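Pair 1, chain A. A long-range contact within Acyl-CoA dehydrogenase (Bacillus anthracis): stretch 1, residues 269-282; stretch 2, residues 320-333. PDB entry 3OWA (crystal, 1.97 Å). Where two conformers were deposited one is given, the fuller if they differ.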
# COMPACT_ATOMS: atom_id res chain seq x y z
N ARG A 269 4.39 21.06 2.13
CA ARG A 269 4.17 20.20 1.01
C ARG A 269 5.42 19.84 0.25
O ARG A 269 5.70 18.66 0.04
CB ARG A 269 3.16 20.83 0.04
CG ARG A 269 1.83 20.15 0.06
CD ARG A 269 0.72 20.84 0.74
NE ARG A 269 -0.07 21.61 -0.22
CZ ARG A 269 -1.38 21.87 -0.14
NH1 ARG A 269 -1.96 22.63 -1.05
NH2 ARG A 269 -2.13 21.38 0.83
N TYR A 270 6.15 20.82 -0.25
CA TYR A 270 7.33 20.44 -1.01
C TYR A 270 8.43 19.86 -0.12
O TYR A 270 9.20 19.00 -0.55
CB TYR A 270 7.85 21.55 -1.96
CG TYR A 270 8.82 22.51 -1.34
CD1 TYR A 270 8.41 23.77 -0.91
CD2 TYR A 270 10.17 22.17 -1.22
CE1 TYR A 270 9.33 24.66 -0.34
CE2 TYR A 270 11.09 23.05 -0.66
CZ TYR A 270 10.66 24.29 -0.21
OH TYR A 270 11.56 25.17 0.36
N LYS A 271 8.53 20.33 1.12
CA LYS A 271 9.52 19.80 2.04
C LYS A 271 9.27 18.32 2.33
O LYS A 271 10.21 17.52 2.40
CB LYS A 271 9.48 20.59 3.36
CG LYS A 271 10.79 21.13 3.76
CD LYS A 271 11.36 22.05 2.74
CE LYS A 271 12.80 22.38 3.12
NZ LYS A 271 12.89 22.85 4.55
N LEU A 272 8.00 17.96 2.52
CA LEU A 272 7.64 16.56 2.67
C LEU A 272 7.99 15.77 1.41
O LEU A 272 8.50 14.65 1.50
CB LEU A 272 6.15 16.40 3.04
CG LEU A 272 5.72 15.00 3.49
CD1 LEU A 272 6.58 14.51 4.66
CD2 LEU A 272 4.24 15.00 3.87
N GLY A 273 7.74 16.35 0.24
CA GLY A 273 8.18 15.76 -1.03
C GLY A 273 9.67 15.44 -1.02
O GLY A 273 10.08 14.32 -1.34
N VAL A 274 10.49 16.41 -0.65
CA VAL A 274 11.93 16.17 -0.57
C VAL A 274 12.21 15.02 0.41
O VAL A 274 13.02 14.14 0.15
CB VAL A 274 12.66 17.47 -0.09
CG1 VAL A 274 14.15 17.23 0.11
CG2 VAL A 274 12.50 18.61 -1.08
N GLY A 275 11.58 15.06 1.58
CA GLY A 275 11.77 14.00 2.58
C GLY A 275 11.43 12.61 2.04
O GLY A 275 12.19 11.64 2.24
N THR A 276 10.29 12.48 1.36
CA THR A 276 9.89 11.15 0.89
C THR A 276 10.88 10.66 -0.18
O THR A 276 11.09 9.46 -0.34
CB THR A 276 8.46 11.16 0.32
OG1 THR A 276 8.41 12.12 -0.74
CG2 THR A 276 7.42 11.53 1.44
N VAL A 277 11.51 11.60 -0.87
CA VAL A 277 12.45 11.24 -1.91
C VAL A 277 13.69 10.65 -1.27
O VAL A 277 14.26 9.66 -1.80
CB VAL A 277 12.81 12.44 -2.84
CG1 VAL A 277 14.14 12.23 -3.52
CG2 VAL A 277 11.73 12.62 -3.92
N GLY A 278 14.14 11.24 -0.17
CA GLY A 278 15.28 10.68 0.59
C GLY A 278 14.97 9.28 1.10
O GLY A 278 15.80 8.37 1.01
N SER A 279 13.76 9.08 1.63
CA SER A 279 13.40 7.77 2.10
C SER A 279 13.29 6.75 0.99
O SER A 279 13.63 5.59 1.20
CB SER A 279 12.08 7.83 2.89
OG SER A 279 12.16 8.80 3.95
N ALA A 280 12.76 7.14 -0.17
CA ALA A 280 12.63 6.20 -1.26
C ALA A 280 14.01 5.76 -1.72
O ALA A 280 14.20 4.59 -2.03
CB ALA A 280 11.80 6.81 -2.45
N LYS A 281 14.97 6.67 -1.74
CA LYS A 281 16.34 6.30 -2.10
C LYS A 281 16.94 5.34 -1.10
O LYS A 281 17.64 4.41 -1.49
CB LYS A 281 17.25 7.52 -2.15
CG LYS A 281 17.03 8.48 -3.29
CD LYS A 281 18.12 9.53 -3.21
CE LYS A 281 17.89 10.71 -4.15
NZ LYS A 281 19.02 11.69 -3.98
N ARG A 282 16.65 5.53 0.18
CA ARG A 282 17.18 4.63 1.19
C ARG A 282 16.53 3.22 1.06
O ARG A 282 17.21 2.20 1.24
CB ARG A 282 16.90 5.21 2.59
CG ARG A 282 17.39 4.33 3.72
CD ARG A 282 18.93 4.10 3.63
NE ARG A 282 19.33 3.24 4.74
CZ ARG A 282 20.54 2.71 4.88
NH1 ARG A 282 20.78 1.92 5.94
NH2 ARG A 282 21.48 2.94 3.97
N ALA A 320 11.86 9.80 -11.08
CA ALA A 320 10.86 10.79 -11.47
C ALA A 320 10.50 11.72 -10.30
O ALA A 320 10.38 12.93 -10.50
CB ALA A 320 9.61 10.15 -12.11
N ALA A 321 10.40 11.17 -9.09
CA ALA A 321 10.10 11.99 -7.91
C ALA A 321 11.22 12.97 -7.58
O ALA A 321 10.97 14.15 -7.29
CB ALA A 321 9.77 11.08 -6.66
N GLU A 322 12.45 12.47 -7.58
CA GLU A 322 13.60 13.31 -7.29
C GLU A 322 13.69 14.45 -8.33
O GLU A 322 13.90 15.61 -7.95
CB GLU A 322 14.89 12.51 -7.33
CG GLU A 322 16.13 13.34 -7.06
CD GLU A 322 17.42 12.58 -7.35
OE1 GLU A 322 17.51 11.82 -8.37
OE2 GLU A 322 18.37 12.76 -6.56
N SER A 323 13.52 14.13 -9.61
CA SER A 323 13.55 15.15 -10.66
C SER A 323 12.48 16.21 -10.47
O SER A 323 12.76 17.41 -10.56
CB SER A 323 13.43 14.53 -12.05
OG SER A 323 14.34 13.45 -12.22
N SER A 324 11.25 15.80 -10.23
CA SER A 324 10.19 16.79 -10.15
C SER A 324 10.22 17.64 -8.85
O SER A 324 9.85 18.82 -8.85
CB SER A 324 8.80 16.13 -10.38
OG SER A 324 8.52 15.17 -9.39
N VAL A 325 10.70 17.05 -7.75
CA VAL A 325 10.82 17.80 -6.49
C VAL A 325 11.90 18.90 -6.58
O VAL A 325 11.65 20.04 -6.17
CB VAL A 325 11.05 16.88 -5.24
CG1 VAL A 325 11.22 17.69 -4.01
CG2 VAL A 325 9.84 15.97 -5.03
N TYR A 326 13.08 18.56 -7.08
CA TYR A 326 14.16 19.55 -7.17
C TYR A 326 13.91 20.60 -8.25
O TYR A 326 14.39 21.71 -8.14
CB TYR A 326 15.54 18.91 -7.32
CG TYR A 326 16.06 18.46 -5.98
CD1 TYR A 326 15.97 17.11 -5.57
CD2 TYR A 326 16.58 19.39 -5.07
CE1 TYR A 326 16.42 16.72 -4.29
CE2 TYR A 326 17.03 19.01 -3.82
CZ TYR A 326 16.94 17.68 -3.43
OH TYR A 326 17.39 17.33 -2.19
N ARG A 327 13.12 20.24 -9.25
CA ARG A 327 12.60 21.20 -10.20
C ARG A 327 11.82 22.26 -9.45
O ARG A 327 12.03 23.44 -9.67
CB ARG A 327 11.69 20.51 -11.22
CG ARG A 327 10.99 21.46 -12.19
CD ARG A 327 10.30 20.71 -13.29
NE ARG A 327 9.66 21.58 -14.27
CZ ARG A 327 8.93 21.15 -15.30
NH1 ARG A 327 8.71 19.85 -15.50
NH2 ARG A 327 8.40 22.04 -16.13
N THR A 328 10.90 21.85 -8.57
CA THR A 328 10.11 22.81 -7.81
C THR A 328 11.00 23.68 -6.91
O THR A 328 10.80 24.91 -6.83
CB THR A 328 9.03 22.07 -6.98
OG1 THR A 328 8.16 21.37 -7.86
CG2 THR A 328 8.21 23.04 -6.16
N VAL A 329 11.95 23.04 -6.21
CA VAL A 329 12.89 23.76 -5.35
C VAL A 329 13.64 24.80 -6.20
O VAL A 329 13.75 25.97 -5.81
CB VAL A 329 13.88 22.80 -4.63
CG1 VAL A 329 14.81 23.59 -3.74
CG2 VAL A 329 13.10 21.75 -3.76
N GLY A 330 14.10 24.38 -7.38
CA GLY A 330 14.70 25.28 -8.36
C GLY A 330 13.84 26.46 -8.79
O GLY A 330 14.37 27.56 -8.97
N LEU A 331 12.53 26.26 -8.96
CA LEU A 331 11.63 27.37 -9.33
C LEU A 331 11.56 28.42 -8.22
O LEU A 331 11.60 29.63 -8.47
CB LEU A 331 10.22 26.88 -9.68
CG LEU A 331 10.05 26.10 -10.98
CD1 LEU A 331 8.73 25.35 -11.01
CD2 LEU A 331 10.23 27.01 -12.24
N PHE A 332 11.46 27.93 -6.98
CA PHE A 332 11.48 28.77 -5.80
C PHE A 332 12.80 29.59 -5.77
O PHE A 332 12.76 30.83 -5.64
CB PHE A 332 11.28 27.88 -4.56
CG PHE A 332 11.01 28.62 -3.27
CD1 PHE A 332 10.98 27.91 -2.06
CD2 PHE A 332 10.82 30.01 -3.23
CE1 PHE A 332 10.74 28.59 -0.82
CE2 PHE A 332 10.59 30.69 -2.01
CZ PHE A 332 10.54 29.98 -0.81
N GLU A 333 13.94 28.92 -5.93
CA GLU A 333 15.26 29.59 -5.92
C GLU A 333 15.42 30.65 -7.01
O GLU A 333 16.05 31.69 -6.79
CB GLU A 333 16.42 28.59 -6.06
CG GLU A 333 17.22 28.33 -4.79
CD GLU A 333 17.77 29.60 -4.14
OE1 GLU A 333 17.37 29.85 -2.99
OE2 GLU A 333 18.59 30.33 -4.75

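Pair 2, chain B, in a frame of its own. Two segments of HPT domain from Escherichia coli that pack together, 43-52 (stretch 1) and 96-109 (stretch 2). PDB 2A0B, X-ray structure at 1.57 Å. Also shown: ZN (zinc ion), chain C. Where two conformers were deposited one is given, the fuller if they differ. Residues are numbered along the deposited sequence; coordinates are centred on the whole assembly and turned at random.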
# COMPACT_ATOMS: atom_id res chain seq x y z
N TYR B 43 5.35 9.57 0.61
CA TYR B 43 4.68 8.96 1.73
C TYR B 43 5.74 8.08 2.51
O TYR B 43 5.70 8.17 3.73
CB TYR B 43 3.47 8.10 1.37
CG TYR B 43 2.27 8.89 0.75
CD1 TYR B 43 2.26 10.24 0.78
CD2 TYR B 43 1.31 8.07 0.18
CE1 TYR B 43 1.13 10.92 0.21
CE2 TYR B 43 0.15 8.71 -0.40
CZ TYR B 43 0.21 10.07 -0.33
OH TYR B 43 -0.93 10.79 -0.87
N VAL B 44 6.54 7.41 1.72
CA VAL B 44 7.51 6.51 2.46
C VAL B 44 8.58 7.38 3.09
O VAL B 44 8.94 7.11 4.26
CB VAL B 44 8.05 5.49 1.48
CG1 VAL B 44 9.30 4.77 2.10
CG2 VAL B 44 7.07 4.40 1.09
N SER B 45 9.02 8.47 2.46
CA SER B 45 9.97 9.37 3.08
C SER B 45 9.44 9.98 4.36
O SER B 45 10.15 10.18 5.36
CB SER B 45 10.46 10.44 2.10
OG SER B 45 11.02 9.79 0.97
N VAL B 46 8.14 10.33 4.42
CA VAL B 46 7.55 10.87 5.63
C VAL B 46 7.50 9.79 6.71
O VAL B 46 7.78 10.11 7.87
CB VAL B 46 6.12 11.43 5.39
CG1 VAL B 46 5.39 11.75 6.68
CG2 VAL B 46 6.27 12.68 4.52
N LEU B 47 7.16 8.54 6.39
CA LEU B 47 7.19 7.46 7.34
C LEU B 47 8.60 7.36 7.98
O LEU B 47 8.65 7.29 9.21
CB LEU B 47 6.94 6.05 6.78
CG LEU B 47 5.51 5.57 6.66
CD1 LEU B 47 5.47 4.25 5.91
CD2 LEU B 47 4.87 5.45 8.06
N GLU B 48 9.59 7.36 7.12
CA GLU B 48 10.97 7.21 7.63
C GLU B 48 11.39 8.37 8.50
O GLU B 48 12.05 8.14 9.54
CB GLU B 48 11.96 7.14 6.47
CG GLU B 48 11.76 6.00 5.50
CD GLU B 48 12.34 4.69 5.97
OE1 GLU B 48 12.49 4.47 7.18
OE2 GLU B 48 12.66 3.89 5.06
N SER B 49 11.05 9.60 8.13
CA SER B 49 11.50 10.73 8.95
C SER B 49 10.79 10.70 10.29
O SER B 49 11.41 10.88 11.36
CB SER B 49 11.45 12.03 8.17
OG SER B 49 10.13 12.47 8.00
N ASN B 50 9.52 10.27 10.31
CA ASN B 50 8.80 10.14 11.58
C ASN B 50 9.38 9.01 12.44
O ASN B 50 9.46 9.09 13.68
CB ASN B 50 7.30 9.92 11.29
CG ASN B 50 6.60 11.25 11.02
OD1 ASN B 50 5.91 11.45 10.02
ND2 ASN B 50 6.70 12.18 11.97
N LEU B 51 9.83 7.94 11.79
CA LEU B 51 10.41 6.81 12.51
C LEU B 51 11.69 7.34 13.20
O LEU B 51 11.83 7.11 14.40
CB LEU B 51 10.72 5.65 11.59
CG LEU B 51 11.32 4.39 12.24
CD1 LEU B 51 10.38 3.83 13.32
CD2 LEU B 51 11.70 3.37 11.20
N THR B 52 12.48 8.09 12.47
CA THR B 52 13.73 8.64 13.06
C THR B 52 13.48 9.56 14.23
O THR B 52 14.15 9.53 15.28
CB THR B 52 14.54 9.41 12.02
OG1 THR B 52 14.97 8.47 11.03
CG2 THR B 52 15.76 10.10 12.65
N ASN B 96 8.14 -4.03 15.89
CA ASN B 96 8.12 -4.33 14.47
C ASN B 96 7.77 -3.14 13.57
O ASN B 96 8.04 -3.33 12.37
CB ASN B 96 7.02 -5.39 14.31
CG ASN B 96 7.47 -6.79 14.74
OD1 ASN B 96 8.69 -6.88 14.95
ND2 ASN B 96 6.57 -7.74 14.78
N VAL B 97 7.43 -2.00 14.14
CA VAL B 97 7.03 -0.93 13.15
C VAL B 97 8.13 -0.52 12.24
O VAL B 97 7.95 -0.24 11.03
CB VAL B 97 6.37 0.20 13.95
CG1 VAL B 97 7.37 1.02 14.75
CG2 VAL B 97 5.62 1.05 12.91
N GLY B 98 9.41 -0.46 12.70
CA GLY B 98 10.51 -0.08 11.77
C GLY B 98 10.66 -1.21 10.72
O GLY B 98 11.04 -0.81 9.60
N GLU B 99 10.47 -2.47 10.99
CA GLU B 99 10.58 -3.56 10.05
C GLU B 99 9.42 -3.41 9.00
O GLU B 99 9.72 -3.53 7.81
CB GLU B 99 10.52 -4.96 10.63
CG GLU B 99 10.85 -6.04 9.60
CD GLU B 99 11.87 -7.07 10.06
OE1 GLU B 99 12.58 -6.85 11.08
OE2 GLU B 99 12.01 -8.18 9.48
N TRP B 100 8.23 -3.09 9.52
CA TRP B 100 7.14 -2.95 8.48
C TRP B 100 7.39 -1.76 7.64
O TRP B 100 7.05 -1.89 6.41
CB TRP B 100 5.85 -2.75 9.31
CG TRP B 100 5.40 -3.95 10.06
CD1 TRP B 100 5.61 -5.26 9.84
CD2 TRP B 100 4.64 -3.90 11.29
NE1 TRP B 100 5.00 -6.05 10.78
CE2 TRP B 100 4.41 -5.20 11.70
CE3 TRP B 100 4.10 -2.81 12.00
CZ2 TRP B 100 3.66 -5.54 12.84
CZ3 TRP B 100 3.40 -3.16 13.17
CH2 TRP B 100 3.19 -4.47 13.55
N ILE B 101 7.93 -0.66 8.07
CA ILE B 101 8.28 0.50 7.28
C ILE B 101 9.28 0.09 6.22
O ILE B 101 9.23 0.38 5.05
CB ILE B 101 8.68 1.70 8.11
CG1 ILE B 101 7.42 2.16 8.93
CG2 ILE B 101 9.36 2.76 7.26
CD1 ILE B 101 7.82 3.27 9.92
N GLU B 102 10.43 -0.56 6.68
CA GLU B 102 11.40 -1.00 5.68
C GLU B 102 10.84 -1.98 4.68
O GLU B 102 11.22 -1.91 3.49
CB GLU B 102 12.52 -1.72 6.50
CG GLU B 102 13.65 -2.14 5.57
CD GLU B 102 14.42 -1.07 4.86
OE1 GLU B 102 14.51 0.13 5.23
OE2 GLU B 102 14.99 -1.46 3.82
N GLU B 103 10.01 -2.93 5.02
CA GLU B 103 9.36 -3.88 4.17
C GLU B 103 8.54 -3.10 3.07
O GLU B 103 8.70 -3.37 1.90
CB GLU B 103 8.42 -4.75 4.95
CG GLU B 103 7.79 -5.79 4.08
CD GLU B 103 6.81 -6.62 4.83
OE1 GLU B 103 6.83 -6.75 6.12
OE2 GLU B 103 5.93 -7.28 4.23
N MET B 104 7.79 -2.14 3.61
CA MET B 104 7.04 -1.28 2.63
C MET B 104 7.94 -0.57 1.67
O MET B 104 7.70 -0.55 0.45
CB MET B 104 6.28 -0.18 3.42
CG MET B 104 5.60 0.77 2.41
SD MET B 104 3.81 0.43 2.36
CE MET B 104 3.47 1.01 4.04
N LYS B 105 9.03 0.06 2.13
CA LYS B 105 9.96 0.83 1.34
C LYS B 105 10.54 -0.06 0.24
O LYS B 105 10.71 0.33 -0.93
CB LYS B 105 11.06 1.39 2.24
CG LYS B 105 12.20 2.06 1.45
CD LYS B 105 13.23 2.57 2.46
CE LYS B 105 14.02 3.74 1.88
NZ LYS B 105 15.24 4.02 2.71
N GLU B 106 10.95 -1.27 0.65
CA GLU B 106 11.62 -2.16 -0.30
C GLU B 106 10.70 -2.75 -1.33
O GLU B 106 11.18 -3.08 -2.43
CB GLU B 106 12.33 -3.37 0.42
CG GLU B 106 13.53 -2.89 1.23
CD GLU B 106 14.23 -4.04 1.99
OE1 GLU B 106 14.07 -5.21 1.65
OE2 GLU B 106 14.91 -3.63 2.95
N GLU B 107 9.39 -2.99 -1.08
CA GLU B 107 8.57 -3.71 -1.98
C GLU B 107 7.46 -2.85 -2.77
O GLU B 107 6.99 -3.58 -3.65
CB GLU B 107 7.76 -4.76 -1.30
CG GLU B 107 6.59 -4.19 -0.47
CD GLU B 107 5.82 -5.33 0.07
OE1 GLU B 107 5.21 -6.19 -0.56
OE2 GLU B 107 5.90 -5.43 1.34
N TRP B 108 7.31 -1.63 -2.37
CA TRP B 108 6.04 -1.12 -3.04
C TRP B 108 6.15 -0.99 -4.56
O TRP B 108 5.07 -1.27 -5.14
CB TRP B 108 5.69 0.21 -2.38
CG TRP B 108 6.55 1.36 -2.67
CD1 TRP B 108 7.63 1.84 -1.98
CD2 TRP B 108 6.47 2.25 -3.82
NE1 TRP B 108 8.19 2.93 -2.53
CE2 TRP B 108 7.45 3.19 -3.72
CE3 TRP B 108 5.52 2.21 -4.89
CZ2 TRP B 108 7.66 4.22 -4.66
CZ3 TRP B 108 5.74 3.24 -5.82
CH2 TRP B 108 6.75 4.18 -5.70
N ARG B 109 7.34 -0.67 -5.05
CA ARG B 109 7.40 -0.59 -6.54
C ARG B 109 7.10 -1.91 -7.14
O ARG B 109 6.45 -2.11 -8.22
CB ARG B 109 8.69 0.09 -6.95
CG ARG B 109 8.99 1.47 -6.43
CD ARG B 109 10.26 2.10 -6.98
NE ARG B 109 10.50 3.49 -6.61
CZ ARG B 109 11.08 3.92 -5.50
NH1 ARG B 109 11.46 3.04 -4.57
NH2 ARG B 109 11.23 5.22 -5.29
ZN ZN C . 5.52 -7.24 2.19

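Two antiparallel helix pairs with a common backbone arrangement. In pair 1, helices 269-282 and 320-333 run at 152° with their axes 9.5 Å apart at closest approach; in pair 2, helices 43-52 and 96-109 run at 156° and 10.4 Å. The central 14 residues superpose with an RMSD of 0.6 Å, and the buried areas are similar, 513 and 482 Å². The inward positions are filled differently.

A:Gly273 matches B:Leu47. The glycine has no side chain, and A:Val325 approaches its backbone, with A:Val325 CG2 4.0 Å from A:Gly273 C. In pair 2 the leucine fills this place, B:Leu47 CD2 lying 4.1 Å from B:Ile101 CD1 and B:Leu47 CD1 4.2 Å from B:Met104 CE. Across from them, A:Val325 and B:Ile101, themselves a matched pair, both point toward the partner helix and are central to each contact.

A:Val277 and B:Leu51 coincide closely, with side-chain centres 0.6 Å apart. A:Val277 CG2 packs 4.0 Å from A:Val325 CG2 and 3.7 Å from A:Ala321 CB; B:Leu51 CD2 reaches B:Ile101 CD1 at 4.1 Å and B:Gly98 CA at 3.7 Å. B:Gly98 matches A:Glu322, so the leucine methyl lies against bare backbone at a position where pair 1 carries a side chain. A:Glu322 reaches out across its helix, and A:Glu322 OE2 accepts a hydrogen bond from A:Lys281 NZ at 2.9 Å, part of a salt bridge.

A:Val274 matches B:Glu48, both sideways at CB. The valine packs mainly on valines, A:Val274 CG2 meeting A:Val325 CG1 at 3.3 Å and A:Val329 CG2 at 4.2 Å, while A:Val274 CG1 lies 4.0 Å from A:Tyr326 OH. The glutamate turns its end nearer the partner and forms a salt bridge, B:Glu48 OE2 to B:Lys105 NZ at 3.5 Å; B:Lys105 is the match of A:Val329. An apolar valine pair is therefore replaced by opposite charges, and the lysine also packs its chain on the neighbouring valine, B:Lys105 CB to B:Val44 CG1 at 3.8 Å.

A:Tyr270 matches B:Val44, both pointing toward the partner. The tyrosine side chain reaches A:Val329 and A:Phe332: A:Tyr270 CD2 lies 3.9 Å from A:Val329 CG2, and A:Tyr270 OH is 3.7 Å from A:Phe332 CD1, at the phenylalanine edge. B:Val44 CG2 lies 4.1 Å from B:Met104 CG, where pair 1 has the smaller A:Thr328, and 4.0 Å from B:Trp108 CD1.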